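Local coordinates for uncharacterized protein (Staphylococcus aureus, PDB 3P8A) that is of unknown function but carries a glyoxalase-like domain and probably belongs to the vicinal oxygen chelate (VOC) superfamily, at residues V194-K199 with S243-V248; D221-L226 with Y234-D239; L23-I28 with K108-H113; I29-Q34 with E101-G106. All blocks are in the same frame, centred on the assembly; numbering follows the deposited sequence.

Interaction 1 of 4, residues V194-K199 with S243-V248; sequences VIVKSK and SKYHSV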
# COMPACT_ATOMS: atom_id res chain seq x y z
N VAL A 194 -3.28 10.03 -0.82
CA VAL A 194 -4.00 8.77 -0.81
C VAL A 194 -5.31 9.08 -0.13
O VAL A 194 -5.33 9.63 0.99
CB VAL A 194 -3.22 7.60 -0.14
CG1 VAL A 194 -4.10 6.35 -0.00
CG2 VAL A 194 -1.99 7.27 -0.95
N ILE A 195 -6.40 8.83 -0.86
CA ILE A 195 -7.74 9.07 -0.36
C ILE A 195 -8.40 7.77 0.06
O ILE A 195 -8.49 6.80 -0.73
CB ILE A 195 -8.62 9.93 -1.32
CG1 ILE A 195 -7.96 11.30 -1.59
CG2 ILE A 195 -10.01 10.15 -0.68
CD1 ILE A 195 -8.82 12.29 -2.49
N VAL A 196 -8.86 7.75 1.31
CA VAL A 196 -9.52 6.64 1.95
C VAL A 196 -10.95 7.08 2.29
O VAL A 196 -11.15 8.18 2.85
CB VAL A 196 -8.73 6.20 3.23
CG1 VAL A 196 -9.46 5.11 3.99
CG2 VAL A 196 -7.31 5.75 2.89
N LYS A 197 -11.94 6.24 1.91
CA LYS A 197 -13.32 6.49 2.26
C LYS A 197 -13.59 5.62 3.47
O LYS A 197 -13.20 4.45 3.47
CB LYS A 197 -14.26 6.18 1.07
CG LYS A 197 -14.53 7.45 0.26
CD LYS A 197 -15.29 7.26 -1.01
CE LYS A 197 -15.68 8.62 -1.58
NZ LYS A 197 -16.51 8.51 -2.79
N SER A 198 -14.18 6.18 4.54
CA SER A 198 -14.46 5.37 5.73
C SER A 198 -15.87 5.58 6.27
O SER A 198 -16.31 6.73 6.40
CB SER A 198 -13.45 5.66 6.83
OG SER A 198 -13.77 4.88 7.98
N LYS A 199 -16.53 4.48 6.68
CA LYS A 199 -17.86 4.58 7.30
C LYS A 199 -17.75 4.96 8.76
O LYS A 199 -18.77 5.20 9.42
CB LYS A 199 -18.65 3.27 7.14
CG LYS A 199 -19.14 3.01 5.73
CD LYS A 199 -19.92 1.69 5.64
CE LYS A 199 -19.02 0.49 5.51
NZ LYS A 199 -19.82 -0.76 5.33
N SER A 243 -16.31 1.80 2.84
CA SER A 243 -15.06 1.81 3.59
C SER A 243 -13.99 1.18 2.68
O SER A 243 -13.95 -0.04 2.50
CB SER A 243 -15.18 1.07 4.92
OG SER A 243 -15.83 1.87 5.89
N LYS A 244 -13.14 2.02 2.07
CA LYS A 244 -12.10 1.54 1.16
C LYS A 244 -11.01 2.54 0.80
O LYS A 244 -11.23 3.76 0.85
CB LYS A 244 -12.75 0.96 -0.15
CG LYS A 244 -13.50 1.99 -0.99
CD LYS A 244 -13.96 1.32 -2.28
CE LYS A 244 -14.37 2.30 -3.33
NZ LYS A 244 -14.89 1.59 -4.54
N TYR A 245 -9.86 2.02 0.35
CA TYR A 245 -8.76 2.78 -0.25
C TYR A 245 -9.36 3.13 -1.62
O TYR A 245 -9.68 2.24 -2.41
CB TYR A 245 -7.51 1.89 -0.37
CG TYR A 245 -6.85 1.69 0.98
CD1 TYR A 245 -5.98 2.63 1.50
CD2 TYR A 245 -7.14 0.56 1.75
CE1 TYR A 245 -5.41 2.47 2.76
CE2 TYR A 245 -6.61 0.40 3.03
CZ TYR A 245 -5.74 1.36 3.53
OH TYR A 245 -5.19 1.22 4.77
N HIS A 246 -9.65 4.41 -1.82
CA HIS A 246 -10.41 4.92 -2.93
C HIS A 246 -9.64 5.45 -4.13
O HIS A 246 -9.94 5.08 -5.26
CB HIS A 246 -11.39 5.97 -2.39
CG HIS A 246 -12.23 6.65 -3.42
ND1 HIS A 246 -13.40 6.07 -3.89
CD2 HIS A 246 -12.12 7.90 -3.95
CE1 HIS A 246 -13.95 6.96 -4.70
NE2 HIS A 246 -13.20 8.08 -4.79
N SER A 247 -8.71 6.35 -3.90
CA SER A 247 -7.99 6.98 -4.98
C SER A 247 -6.61 7.46 -4.58
O SER A 247 -6.31 7.58 -3.39
CB SER A 247 -8.81 8.15 -5.55
OG SER A 247 -8.79 9.29 -4.70
N VAL A 248 -5.79 7.71 -5.57
CA VAL A 248 -4.43 8.21 -5.38
C VAL A 248 -4.29 9.45 -6.28
O VAL A 248 -4.81 9.47 -7.41
CB VAL A 248 -3.34 7.10 -5.61
CG1 VAL A 248 -3.21 6.68 -7.08
CG2 VAL A 248 -1.98 7.52 -5.04
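I195 O is gripped twice from the facing strand, by H246 N at 2.9 Å and by S247 N at 3.2 Å; the first donor lies in the carbonyl plane, the second is tilted from it. I195 N returns a nearly straight bond to S247 O (N-H...O 170°), and two further bonds pair K197 with K244 through N and O. Beyond the strand end, K199 N donates to S243 OG at 2.8 Å, an oxygen that also bonds E161. Two residues facing one across an antiparallel pair define a classic beta bulge, here in the seven-stranded mixed sheet where 189-198 runs between 234-239 and 244-252. The extra residue is H246, whose backbone turns to a psi of -52° and whose CB points toward the facing strand. K197 crosses its ring obliquely: CD sits over one face, 3.9 Å from the centroid, as a CH-pi contact, and the extended chain carries NZ on to H246 CE1. On the face of V194, V196 and Y245, the V196 side chain lies alongside the tyrosine, its CG2 3.7 Å from Y245 CD1, whereas V194 CG1 meets the ring edge. The hydroxyl beyond bonds K163 O, and V194 CG2 touches V248 CG2 at 4.1 Å.

Interaction 2 of 4, residues D221-L226 with Y234-D239; sequences DHYTDL and YFRIED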
# COMPACT_ATOMS: atom_id res chain seq x y z
N ASP A 221 -16.26 18.75 8.44
CA ASP A 221 -17.44 17.87 8.48
C ASP A 221 -17.43 16.73 7.48
O ASP A 221 -18.27 15.84 7.59
CB ASP A 221 -18.74 18.68 8.34
CG ASP A 221 -19.11 19.48 9.57
OD1 ASP A 221 -18.49 19.25 10.65
OD2 ASP A 221 -20.02 20.31 9.47
N HIS A 222 -16.50 16.77 6.52
CA HIS A 222 -16.43 15.78 5.44
C HIS A 222 -15.18 14.92 5.49
O HIS A 222 -15.27 13.73 5.23
CB HIS A 222 -16.56 16.46 4.06
CG HIS A 222 -17.90 17.06 3.75
ND1 HIS A 222 -18.19 17.55 2.48
CD2 HIS A 222 -19.00 17.21 4.53
CE1 HIS A 222 -19.44 17.99 2.54
NE2 HIS A 222 -19.96 17.82 3.75
N TYR A 223 -14.00 15.52 5.76
CA TYR A 223 -12.75 14.79 5.76
C TYR A 223 -11.75 15.26 6.81
O TYR A 223 -11.89 16.35 7.39
CB TYR A 223 -12.09 14.82 4.34
CG TYR A 223 -11.62 16.18 3.88
CD1 TYR A 223 -10.35 16.66 4.21
CD2 TYR A 223 -12.43 16.98 3.07
CE1 TYR A 223 -9.93 17.92 3.82
CE2 TYR A 223 -12.01 18.25 2.67
CZ TYR A 223 -10.74 18.69 3.02
OH TYR A 223 -10.32 19.93 2.62
N THR A 224 -10.74 14.39 7.05
CA THR A 224 -9.58 14.64 7.89
C THR A 224 -8.31 14.33 7.07
O THR A 224 -8.21 13.23 6.51
CB THR A 224 -9.61 13.72 9.11
OG1 THR A 224 -10.82 13.96 9.80
CG2 THR A 224 -8.40 13.92 10.05
N ASP A 225 -7.35 15.28 7.03
CA ASP A 225 -6.07 15.05 6.35
C ASP A 225 -5.02 14.72 7.39
O ASP A 225 -4.91 15.40 8.42
CB ASP A 225 -5.63 16.25 5.54
CG ASP A 225 -6.43 16.44 4.28
OD1 ASP A 225 -7.04 15.46 3.82
OD2 ASP A 225 -6.45 17.58 3.76
N LEU A 226 -4.30 13.64 7.16
CA LEU A 226 -3.21 13.20 8.04
C LEU A 226 -1.89 13.19 7.27
O LEU A 226 -1.89 13.12 6.05
CB LEU A 226 -3.54 11.81 8.60
CG LEU A 226 -4.82 11.68 9.45
CD1 LEU A 226 -5.00 10.26 9.94
CD2 LEU A 226 -4.81 12.64 10.61
N TYR A 234 -0.01 13.18 1.69
CA TYR A 234 -1.17 13.41 2.53
C TYR A 234 -2.04 12.16 2.52
O TYR A 234 -2.06 11.44 1.52
CB TYR A 234 -1.95 14.65 2.10
CG TYR A 234 -1.17 15.91 2.38
CD1 TYR A 234 -1.22 16.52 3.63
CD2 TYR A 234 -0.26 16.41 1.44
CE1 TYR A 234 -0.45 17.64 3.91
CE2 TYR A 234 0.51 17.53 1.72
CZ TYR A 234 0.42 18.14 2.96
OH TYR A 234 1.17 19.25 3.25
N PHE A 235 -2.69 11.88 3.64
CA PHE A 235 -3.62 10.78 3.82
C PHE A 235 -4.95 11.40 4.15
O PHE A 235 -5.12 11.97 5.23
CB PHE A 235 -3.16 9.80 4.92
CG PHE A 235 -1.84 9.18 4.56
CD1 PHE A 235 -1.77 8.14 3.63
CD2 PHE A 235 -0.65 9.73 5.03
CE1 PHE A 235 -0.54 7.61 3.24
CE2 PHE A 235 0.59 9.20 4.62
CZ PHE A 235 0.63 8.15 3.73
N ARG A 236 -5.87 11.37 3.18
CA ARG A 236 -7.18 11.94 3.38
C ARG A 236 -8.16 10.85 3.69
O ARG A 236 -8.34 9.95 2.87
CB ARG A 236 -7.61 12.79 2.15
CG ARG A 236 -9.03 13.37 2.31
CD ARG A 236 -9.31 14.43 1.28
NE ARG A 236 -8.49 15.61 1.54
CZ ARG A 236 -8.55 16.75 0.86
NH1 ARG A 236 -9.39 16.88 -0.15
NH2 ARG A 236 -7.76 17.76 1.20
N ILE A 237 -8.78 10.92 4.88
CA ILE A 237 -9.84 9.99 5.33
C ILE A 237 -11.11 10.81 5.22
O ILE A 237 -11.23 11.85 5.86
CB ILE A 237 -9.64 9.46 6.79
CG1 ILE A 237 -8.17 9.04 7.12
CG2 ILE A 237 -10.68 8.38 7.17
CD1 ILE A 237 -7.53 7.91 6.28
N GLU A 238 -12.01 10.40 4.34
CA GLU A 238 -13.26 11.09 4.15
C GLU A 238 -14.45 10.19 4.42
O GLU A 238 -14.38 8.98 4.25
CB GLU A 238 -13.34 11.83 2.80
CG GLU A 238 -13.22 10.97 1.56
CD GLU A 238 -13.26 11.76 0.26
OE1 GLU A 238 -13.63 11.16 -0.77
OE2 GLU A 238 -12.89 12.96 0.27
N ASP A 239 -15.52 10.81 4.89
CA ASP A 239 -16.77 10.12 5.18
C ASP A 239 -17.30 9.55 3.87
O ASP A 239 -17.22 10.20 2.83
CB ASP A 239 -17.80 11.13 5.72
CG ASP A 239 -17.48 11.68 7.09
OD1 ASP A 239 -16.78 10.99 7.86
OD2 ASP A 239 -17.94 12.80 7.41
O HOH W 1 -17.39 13.41 2.52
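R236 and D225 face each other as a non-hydrogen-bonded pair in the antiparallel beta hairpin of strands 223-227 and 234-239, and the arginine can be followed outward atom by atom. Its CB already lies 3.2 Å from D225 OD1. With CG anti to the backbone N, the chain runs beside the aspartate, CG near D225 OD1 and, farther off, Y223 CB. CD then comes over the face of the Y223 ring, 4.2 Å from its centroid, as a CH-pi contact. A bend at chi3 (-68°) turns the guanidinium edge to the carboxylate: NE donates to D225 OD1 at 2.7 Å and NH2 to D225 OD2 at 2.9 Å, both on syn lone pairs, with the two planes only 9° apart. This side-on, two-nitrogen salt bridge fixes the rotation of the guanidinium, whose face is stacked on Y223 with planes 22° apart; R236 CZ lies 3.8 Å from the ring centroid, giving a cation-pi contact in addition to the ionic one.

On the other face, L226, F235 and I237 form an apolar patch, L226 CB lying 4.2 Å from F235 CB; T224 and I237 also reach helix 201-212. Backbone pairs T224-I237 and L226-F235 each exchange two hydrogen bonds. At the exposed end, D239 N donates almost straight to H222 O at 3.0 Å, while a water donates to D239 O.

Interaction 3 of 4, residues L23-I28 with K108-H113; sequences LKFDHI and KNICLH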
# COMPACT_ATOMS: atom_id res chain seq x y z
N LEU A 23 8.95 6.69 9.42
CA LEU A 23 8.04 6.02 8.48
C LEU A 23 7.85 6.85 7.24
O LEU A 23 7.67 8.06 7.34
CB LEU A 23 6.65 5.76 9.11
CG LEU A 23 6.61 4.87 10.33
CD1 LEU A 23 5.23 4.79 10.90
CD2 LEU A 23 7.10 3.50 10.00
N LYS A 24 7.84 6.20 6.09
CA LYS A 24 7.58 6.84 4.80
C LYS A 24 6.64 5.95 4.00
O LYS A 24 6.59 4.74 4.25
CB LYS A 24 8.88 7.05 4.01
CG LYS A 24 9.84 8.06 4.61
CD LYS A 24 11.12 8.11 3.80
CE LYS A 24 12.01 9.26 4.20
NZ LYS A 24 13.26 9.29 3.40
N PHE A 25 5.94 6.52 3.03
CA PHE A 25 5.05 5.75 2.15
C PHE A 25 5.91 4.84 1.25
O PHE A 25 6.88 5.32 0.66
CB PHE A 25 4.21 6.72 1.29
CG PHE A 25 3.33 6.04 0.28
CD1 PHE A 25 2.12 5.48 0.65
CD2 PHE A 25 3.73 5.92 -1.05
CE1 PHE A 25 1.33 4.81 -0.28
CE2 PHE A 25 2.94 5.25 -1.98
CZ PHE A 25 1.74 4.72 -1.59
N ASP A 26 5.59 3.53 1.18
CA ASP A 26 6.34 2.65 0.29
C ASP A 26 5.58 2.33 -0.98
O ASP A 26 6.07 2.60 -2.07
CB ASP A 26 6.77 1.35 1.00
CG ASP A 26 7.89 0.67 0.25
OD1 ASP A 26 9.02 1.21 0.24
OD2 ASP A 26 7.64 -0.41 -0.33
N HIS A 27 4.41 1.72 -0.85
CA HIS A 27 3.65 1.35 -2.02
C HIS A 27 2.16 1.22 -1.72
O HIS A 27 1.77 1.20 -0.55
CB HIS A 27 4.23 0.08 -2.71
CG HIS A 27 4.24 -1.17 -1.87
ND1 HIS A 27 5.29 -1.46 -1.02
CD2 HIS A 27 3.37 -2.20 -1.85
CE1 HIS A 27 5.02 -2.64 -0.51
NE2 HIS A 27 3.85 -3.10 -0.95
N ILE A 28 1.34 1.24 -2.78
CA ILE A 28 -0.08 1.02 -2.71
C ILE A 28 -0.36 -0.26 -3.49
O ILE A 28 0.26 -0.48 -4.53
CB ILE A 28 -0.94 2.25 -3.20
CG1 ILE A 28 -2.44 1.99 -2.99
CG2 ILE A 28 -0.60 2.71 -4.63
CD1 ILE A 28 -3.29 3.27 -2.92
N LYS A 108 -6.15 -2.26 -2.35
CA LYS A 108 -6.32 -3.14 -1.19
C LYS A 108 -5.76 -2.55 0.10
O LYS A 108 -6.39 -2.70 1.17
CB LYS A 108 -5.66 -4.51 -1.44
CG LYS A 108 -6.29 -5.33 -2.59
CD LYS A 108 -7.68 -5.92 -2.25
CE LYS A 108 -8.82 -5.19 -2.94
NZ LYS A 108 -10.15 -5.55 -2.33
N ASN A 109 -4.58 -1.92 0.02
CA ASN A 109 -3.90 -1.36 1.18
C ASN A 109 -2.73 -0.50 0.76
O ASN A 109 -2.40 -0.40 -0.43
CB ASN A 109 -3.37 -2.51 2.09
CG ASN A 109 -3.40 -2.17 3.57
OD1 ASN A 109 -3.45 -1.00 3.98
ND2 ASN A 109 -3.40 -3.19 4.39
N ILE A 110 -2.09 0.12 1.76
CA ILE A 110 -0.85 0.89 1.58
C ILE A 110 0.17 0.26 2.52
O ILE A 110 -0.18 -0.34 3.54
CB ILE A 110 -1.03 2.41 1.80
CG1 ILE A 110 -1.63 2.71 3.22
CG2 ILE A 110 -1.89 3.02 0.67
CD1 ILE A 110 -1.47 4.18 3.66
N CYS A 111 1.42 0.45 2.19
CA CYS A 111 2.52 -0.12 2.92
C CYS A 111 3.47 1.01 3.24
O CYS A 111 3.80 1.82 2.37
CB CYS A 111 3.19 -1.20 2.06
SG CYS A 111 4.65 -1.96 2.80
N LEU A 112 3.92 1.05 4.50
CA LEU A 112 4.82 2.08 4.96
C LEU A 112 6.21 1.49 5.21
O LEU A 112 6.36 0.45 5.85
CB LEU A 112 4.26 2.75 6.25
CG LEU A 112 2.82 3.34 6.19
CD1 LEU A 112 2.41 3.89 7.56
CD2 LEU A 112 2.70 4.46 5.12
N HIS A 113 7.23 2.18 4.69
CA HIS A 113 8.64 1.84 4.76
C HIS A 113 9.28 2.21 6.13
O HIS A 113 9.06 3.32 6.63
CB HIS A 113 9.35 2.59 3.61
CG HIS A 113 10.84 2.62 3.73
ND1 HIS A 113 11.62 1.63 3.17
CD2 HIS A 113 11.64 3.50 4.37
CE1 HIS A 113 12.87 1.93 3.49
NE2 HIS A 113 12.93 3.04 4.22
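A chi1 of 61° sets the H27 imidazole between its own backbone N and carbonyl carbon, and SG placed opposite the backbone N (chi1 177°) sends the C111 thiol across to meet it. C111 CB lies over one ring face, 3.6 Å from the centroid, while SG stands obliquely beyond it, 3.4 Å from H27 CE1. The ring is held in its own plane by D26: H27 ND1 donates to D26 OD2 at 2.7 Å on the anti lone pair, only 3° out of the imidazole plane. Y69 also stacks on H27. D26 and H27 both face C111 in a classic beta bulge, in which C111 O accepts from D26 N at 2.7 Å and from H27 N at 3.3 Å. The bonds K24-H113 and C111 N to H27 O continue the antiparallel pairing of strands 24-31 and 106-113, central neighbours in the eight-stranded sheet. On the face of I28 and I110, I110 CG2 touches I28 CG1 at 3.8 Å; it also meets the F25 ring edge, equally close to F25 CE1. The bulge thus puts a carboxylate and an imidazole side by side in buried surroundings, where the carboxylate, also weakly bonded by W170, fixes the ring's rotation and would be expected to polarise it.

Interaction 4 of 4, residues I29-Q34 with E101-G106; sequences IHYIDQ and EKYEQG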
# COMPACT_ATOMS: atom_id res chain seq x y z
N ILE A 29 -1.26 -1.10 -3.00
CA ILE A 29 -1.60 -2.36 -3.65
C ILE A 29 -2.89 -2.24 -4.37
O ILE A 29 -3.92 -1.90 -3.77
CB ILE A 29 -1.63 -3.54 -2.65
CG1 ILE A 29 -0.28 -3.68 -1.93
CG2 ILE A 29 -2.00 -4.87 -3.35
CD1 ILE A 29 -0.45 -3.77 -0.49
N HIS A 30 -2.87 -2.61 -5.65
CA HIS A 30 -4.04 -2.66 -6.50
C HIS A 30 -4.25 -4.11 -6.99
O HIS A 30 -3.44 -4.62 -7.77
CB HIS A 30 -3.91 -1.66 -7.66
CG HIS A 30 -5.11 -1.55 -8.56
ND1 HIS A 30 -5.11 -0.70 -9.66
CD2 HIS A 30 -6.30 -2.19 -8.50
CE1 HIS A 30 -6.30 -0.84 -10.22
NE2 HIS A 30 -7.05 -1.74 -9.57
N TYR A 31 -5.37 -4.75 -6.55
CA TYR A 31 -5.73 -6.10 -6.99
C TYR A 31 -6.38 -6.01 -8.38
O TYR A 31 -7.39 -5.33 -8.54
CB TYR A 31 -6.60 -6.87 -5.97
CG TYR A 31 -7.28 -8.10 -6.54
CD1 TYR A 31 -8.66 -8.25 -6.49
CD2 TYR A 31 -6.55 -9.08 -7.21
CE1 TYR A 31 -9.30 -9.37 -7.04
CE2 TYR A 31 -7.17 -10.15 -7.85
CZ TYR A 31 -8.55 -10.30 -7.74
OH TYR A 31 -9.16 -11.37 -8.33
N ILE A 32 -5.76 -6.67 -9.39
CA ILE A 32 -6.22 -6.70 -10.78
C ILE A 32 -6.34 -8.14 -11.26
O ILE A 32 -5.34 -8.84 -11.29
CB ILE A 32 -5.30 -5.84 -11.72
CG1 ILE A 32 -5.46 -4.34 -11.41
CG2 ILE A 32 -5.61 -6.11 -13.22
CD1 ILE A 32 -4.56 -3.41 -12.16
N ASP A 33 -7.54 -8.57 -11.65
CA ASP A 33 -7.74 -9.92 -12.17
C ASP A 33 -7.12 -9.98 -13.58
O ASP A 33 -7.17 -8.98 -14.28
CB ASP A 33 -9.25 -10.23 -12.26
CG ASP A 33 -9.55 -11.54 -12.97
OD1 ASP A 33 -9.07 -12.58 -12.49
OD2 ASP A 33 -10.27 -11.51 -13.97
N GLN A 34 -6.52 -11.13 -13.98
CA GLN A 34 -5.90 -11.26 -15.31
C GLN A 34 -4.84 -10.19 -15.53
O GLN A 34 -4.81 -9.50 -16.57
CB GLN A 34 -6.95 -11.26 -16.45
CG GLN A 34 -7.84 -12.51 -16.45
CD GLN A 34 -8.99 -12.40 -17.43
OE1 GLN A 34 -8.89 -11.78 -18.50
NE2 GLN A 34 -10.11 -13.02 -17.09
N GLU A 101 -11.73 -9.97 0.94
CA GLU A 101 -12.52 -8.92 0.34
C GLU A 101 -13.29 -9.39 -0.91
O GLU A 101 -13.64 -8.60 -1.77
CB GLU A 101 -11.71 -7.64 0.13
CG GLU A 101 -11.18 -7.10 1.45
CD GLU A 101 -10.05 -6.09 1.37
OE1 GLU A 101 -10.06 -5.25 0.44
OE2 GLU A 101 -9.19 -6.11 2.28
N LYS A 102 -13.62 -10.71 -0.94
CA LYS A 102 -14.46 -11.40 -1.92
C LYS A 102 -14.05 -11.20 -3.37
O LYS A 102 -14.93 -11.15 -4.24
CB LYS A 102 -15.97 -11.04 -1.71
CG LYS A 102 -16.45 -11.05 -0.24
CD LYS A 102 -17.87 -10.55 -0.10
CE LYS A 102 -18.24 -10.39 1.34
NZ LYS A 102 -17.88 -9.05 1.87
N TYR A 103 -12.72 -11.10 -3.65
CA TYR A 103 -12.19 -10.94 -5.02
C TYR A 103 -12.67 -9.66 -5.73
O TYR A 103 -12.70 -9.60 -6.96
CB TYR A 103 -12.42 -12.22 -5.88
CG TYR A 103 -11.66 -13.43 -5.37
CD1 TYR A 103 -10.39 -13.74 -5.85
CD2 TYR A 103 -12.23 -14.30 -4.44
CE1 TYR A 103 -9.69 -14.84 -5.38
CE2 TYR A 103 -11.53 -15.41 -3.96
CZ TYR A 103 -10.26 -15.68 -4.44
OH TYR A 103 -9.57 -16.79 -4.02
N GLU A 104 -13.01 -8.63 -4.95
CA GLU A 104 -13.39 -7.32 -5.46
C GLU A 104 -12.09 -6.61 -5.84
O GLU A 104 -11.20 -6.47 -5.00
CB GLU A 104 -14.14 -6.52 -4.39
CG GLU A 104 -15.55 -7.02 -4.11
CD GLU A 104 -16.15 -6.56 -2.79
OE1 GLU A 104 -15.71 -5.52 -2.24
OE2 GLU A 104 -17.08 -7.24 -2.30
N GLN A 105 -11.97 -6.20 -7.10
CA GLN A 105 -10.78 -5.53 -7.61
C GLN A 105 -10.71 -4.08 -7.12
O GLN A 105 -11.75 -3.48 -6.88
CB GLN A 105 -10.78 -5.57 -9.13
CG GLN A 105 -10.70 -6.99 -9.66
CD GLN A 105 -10.74 -7.00 -11.16
OE1 GLN A 105 -9.74 -6.77 -11.84
NE2 GLN A 105 -11.92 -7.20 -11.71
N GLY A 106 -9.49 -3.56 -7.00
CA GLY A 106 -9.24 -2.20 -6.56
C GLY A 106 -8.09 -2.10 -5.59
O GLY A 106 -7.39 -3.10 -5.33
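Y31 and G106 form one antiparallel hydrogen-bonded pair where the last residue of strand 24-31 meets the first of strand 106-113, two central strands of the eight-stranded sheet. Segment 101-106 reaches this point from helix 97-100, through a Schellman motif with K102 at its C-prime position and a type I' turn from E101 to E104. The tight part centres on Y31. Its N donates to G106 O at 2.9 Å from above the carbonyl plane, whereas G106 N returns a bond to Y31 O at 3.1 Å, in plane and on a lone pair. A chi1 of 165° swings the Y31 ring away from its backbone N and over to the turn, which it meets with its edge: Y31 CD1 lies 3.4 Å from E104 O, and CE1 is equally close to Y103 O. Farther out, Y31 OH sits in plane at the edge of the Y103 ring, 3.6 Å from Y103 CD1. The backbone angles of G106 (phi 138°) would bring any CB into collision with the carbonyl oxygen of Q105, which by itself accounts for a glycine; the H30 ring packs against its backbone, with CD2 3.4 Å from G106 C.

The E104 side chain, by contrast, points away from the strand and is exposed, although its carbonyl meets the Y31 ring. D33 and Q105, both partly exposed, make the outer link. The extended Q105 side chain passes Y31 O and carries its amide to the loop after the strand. Q105 NE2 bonds a buffer molecule, and Q105 OE1, also bonded by R264, accepts D33 N at 2.8 Å, the donor standing 52° out of the amide plane.

Along the chain, interactions 3 and 4 come first, with 4 lying within the segment that 3 spans; interactions 1 and 2 follow, 2 likewise within 1. Strands 24-31 and 106-113 of the eight-stranded sheet serve interactions 3 and 4, whose centres are about 17 Å apart. Interactions 1 and 2, about 9 Å apart between centres, share the seven-stranded sheet, joined by V196 N to R236 O at 2.7 Å. The two sheets meet where Y245 CE1 touches I110 CG1 at 3.8 Å and F235 CE1 touches I110 CD1 at 3.6 Å. Each pair thus joins neighbouring strands within one sheet, and side-chain packing around I110 brings the two sheets together in the core.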